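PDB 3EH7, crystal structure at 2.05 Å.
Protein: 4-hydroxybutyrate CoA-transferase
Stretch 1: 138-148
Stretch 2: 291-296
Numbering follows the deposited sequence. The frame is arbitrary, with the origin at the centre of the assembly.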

# COMPACT_ATOMS: atom_id res chain seq x y z
N PHE A 138 6.67 -1.92 29.43
CA PHE A 138 7.69 -2.11 28.40
C PHE A 138 8.51 -0.83 28.20
O PHE A 138 9.38 -0.78 27.33
CB PHE A 138 7.05 -2.60 27.09
CG PHE A 138 6.54 -4.01 27.16
CD1 PHE A 138 5.24 -4.28 27.60
CD2 PHE A 138 7.35 -5.09 26.79
CE1 PHE A 138 4.76 -5.59 27.70
CE2 PHE A 138 6.87 -6.42 26.87
CZ PHE A 138 5.56 -6.66 27.32
N GLY A 139 8.28 0.18 29.04
CA GLY A 139 9.02 1.45 28.94
C GLY A 139 8.98 2.03 27.52
O GLY A 139 7.92 2.19 26.93
N VAL A 140 10.17 2.30 26.98
CA VAL A 140 10.35 2.98 25.71
C VAL A 140 10.19 2.07 24.47
O VAL A 140 10.28 2.56 23.37
CB VAL A 140 11.78 3.66 25.64
CG1 VAL A 140 11.96 4.70 26.73
CG2 VAL A 140 12.90 2.62 25.73
N SER A 141 9.96 0.76 24.65
CA SER A 141 9.86 -0.19 23.54
C SER A 141 8.61 -1.07 23.61
O SER A 141 8.62 -2.14 24.21
CB SER A 141 11.14 -1.03 23.44
OG SER A 141 12.24 -0.17 23.19
N CYS A 142 7.53 -0.59 23.01
CA CYS A 142 6.28 -1.32 22.94
C CYS A 142 6.24 -2.04 21.60
O CYS A 142 6.37 -3.28 21.56
CB CYS A 142 5.09 -0.38 23.13
SG CYS A 142 3.46 -1.19 23.27
N ASP A 143 6.06 -1.28 20.52
CA ASP A 143 6.34 -1.78 19.16
C ASP A 143 5.94 -3.25 18.86
O ASP A 143 4.77 -3.60 18.93
CB ASP A 143 7.79 -1.41 18.78
CG ASP A 143 8.83 -1.87 19.80
OD1 ASP A 143 9.14 -3.09 19.84
OD2 ASP A 143 9.37 -1.01 20.53
N TYR A 144 6.89 -4.11 18.51
CA TYR A 144 6.64 -5.53 18.41
C TYR A 144 7.15 -6.26 19.65
O TYR A 144 6.96 -7.46 19.79
CB TYR A 144 7.32 -6.13 17.17
CG TYR A 144 8.83 -6.11 17.27
CD1 TYR A 144 9.53 -7.17 17.85
CD2 TYR A 144 9.56 -5.00 16.86
CE1 TYR A 144 10.90 -7.13 17.97
CE2 TYR A 144 10.93 -4.96 16.98
CZ TYR A 144 11.60 -6.02 17.53
OH TYR A 144 12.97 -5.95 17.64
N SER A 145 7.87 -5.54 20.51
CA SER A 145 8.50 -6.12 21.69
C SER A 145 7.44 -6.70 22.61
O SER A 145 7.58 -7.82 23.12
CB SER A 145 9.34 -5.07 22.44
OG SER A 145 10.33 -4.47 21.61
N LYS A 146 6.37 -5.94 22.83
CA LYS A 146 5.26 -6.40 23.66
C LYS A 146 4.54 -7.60 23.04
O LYS A 146 4.39 -8.62 23.72
CB LYS A 146 4.30 -5.26 23.98
CG LYS A 146 2.95 -5.65 24.58
CD LYS A 146 2.28 -4.40 25.17
CE LYS A 146 1.05 -4.69 25.95
NZ LYS A 146 0.02 -5.10 25.08
N PRO A 147 4.11 -7.48 21.77
CA PRO A 147 3.56 -8.65 21.08
C PRO A 147 4.48 -9.87 21.13
O PRO A 147 3.98 -10.97 21.33
CB PRO A 147 3.38 -8.16 19.65
CG PRO A 147 3.15 -6.70 19.77
CD PRO A 147 3.84 -6.24 21.00
N ALA A 148 5.79 -9.69 21.00
CA ALA A 148 6.71 -10.83 21.09
C ALA A 148 6.64 -11.48 22.48
O ALA A 148 6.53 -12.70 22.59
CB ALA A 148 8.15 -10.41 20.76
N GLU A 291 1.48 8.01 25.73
CA GLU A 291 0.92 6.69 25.67
C GLU A 291 1.55 5.90 24.54
O GLU A 291 1.52 6.32 23.37
CB GLU A 291 -0.62 6.75 25.53
CG GLU A 291 -1.28 7.24 26.80
CD GLU A 291 -2.81 7.32 26.71
OE1 GLU A 291 -3.38 7.14 25.62
OE2 GLU A 291 -3.42 7.64 27.75
N LEU A 292 2.17 4.77 24.89
CA LEU A 292 2.64 3.84 23.88
C LEU A 292 1.65 2.71 23.71
O LEU A 292 1.03 2.25 24.69
CB LEU A 292 4.01 3.25 24.20
CG LEU A 292 5.21 4.21 24.25
CD1 LEU A 292 6.54 3.48 23.98
CD2 LEU A 292 5.01 5.45 23.34
N TYR A 293 1.49 2.28 22.45
CA TYR A 293 0.70 1.10 22.09
C TYR A 293 1.52 0.24 21.14
O TYR A 293 2.47 0.72 20.50
CB TYR A 293 -0.59 1.51 21.38
CG TYR A 293 -1.49 2.42 22.16
CD1 TYR A 293 -1.27 3.79 22.19
CD2 TYR A 293 -2.59 1.91 22.87
CE1 TYR A 293 -2.11 4.63 22.91
CE2 TYR A 293 -3.42 2.71 23.59
CZ TYR A 293 -3.20 4.08 23.61
OH TYR A 293 -4.05 4.88 24.36
N PRO A 294 1.16 -1.04 21.03
CA PRO A 294 1.87 -1.89 20.09
C PRO A 294 1.69 -1.45 18.64
O PRO A 294 0.72 -0.75 18.26
CB PRO A 294 1.29 -3.29 20.36
CG PRO A 294 0.10 -3.10 21.19
CD PRO A 294 0.20 -1.78 21.86
N VAL A 295 2.66 -1.84 17.83
CA VAL A 295 2.77 -1.29 16.50
C VAL A 295 1.55 -1.61 15.60
O VAL A 295 1.23 -0.83 14.69
CB VAL A 295 4.11 -1.68 15.83
CG1 VAL A 295 4.18 -3.24 15.54
CG2 VAL A 295 4.35 -0.82 14.56
N ASP A 296 0.86 -2.74 15.87
CA ASP A 296 -0.32 -3.10 15.09
C ASP A 296 -1.49 -2.17 15.37
O ASP A 296 -2.45 -2.18 14.62
CB ASP A 296 -0.72 -4.57 15.29
CG ASP A 296 -1.00 -4.94 16.73
OD1 ASP A 296 -0.31 -4.46 17.65
OD2 ASP A 296 -1.89 -5.76 16.94

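Where two chain segments meet, apolar side chains can fill the contact while a backbone hydrogen bond fixes its edge, and this contact in 4-hydroxybutyrate CoA-transferase illustrates the principle. At its centre lies C142, whose CA-to-CB bond points toward the second stretch. With chi1 in the t well, its sulfur sits over the Y293–P294 peptide: SG lies 3.2 Å from the carbonyl C of Y293 and 3.2 Å from N of P294. Because a proline nitrogen carries no hydrogen, SG meets no N–H donor there, and its 3.6 Å approach to P294 CD is an apolar contact. The CB of C142 meets CB of L292 at 3.9 Å, so one short side chain touches both the end of a strand and the proline that precedes a helix.

L292 reaches further along the loop. Its CD1 comes to 3.5 Å from the carbonyl O of G139, within a type II' turn closed by the hydrogen bond from S141 N to F138 O (3.1 Å). G139, at phi 52°, adopts a backbone conformation that favours glycine. From the helix of the first stretch, P147 CG rests against P294 CB at 3.9 Å, a contact between two rings that adds apolar surface without requiring polar partners.

The polar edge is built around D143. Its carbonyl O accepts a hydrogen bond from V295 N at 3.0 Å, and the N–H···O angle of 170° makes it nearly linear. This is the one hydrogen bond between the stretches, formed where their backbones draw close, with D143 CA and V295 CA 4.5 Å apart. The CA-to-CB bond of D143 points away from the second stretch, and the side chain serves its own: OD1 accepts from S145 N at 2.8 Å, capping the helix, and from S145 OG at 2.5 Å. Backbone and side chain of one aspartate thus separate joining from capping.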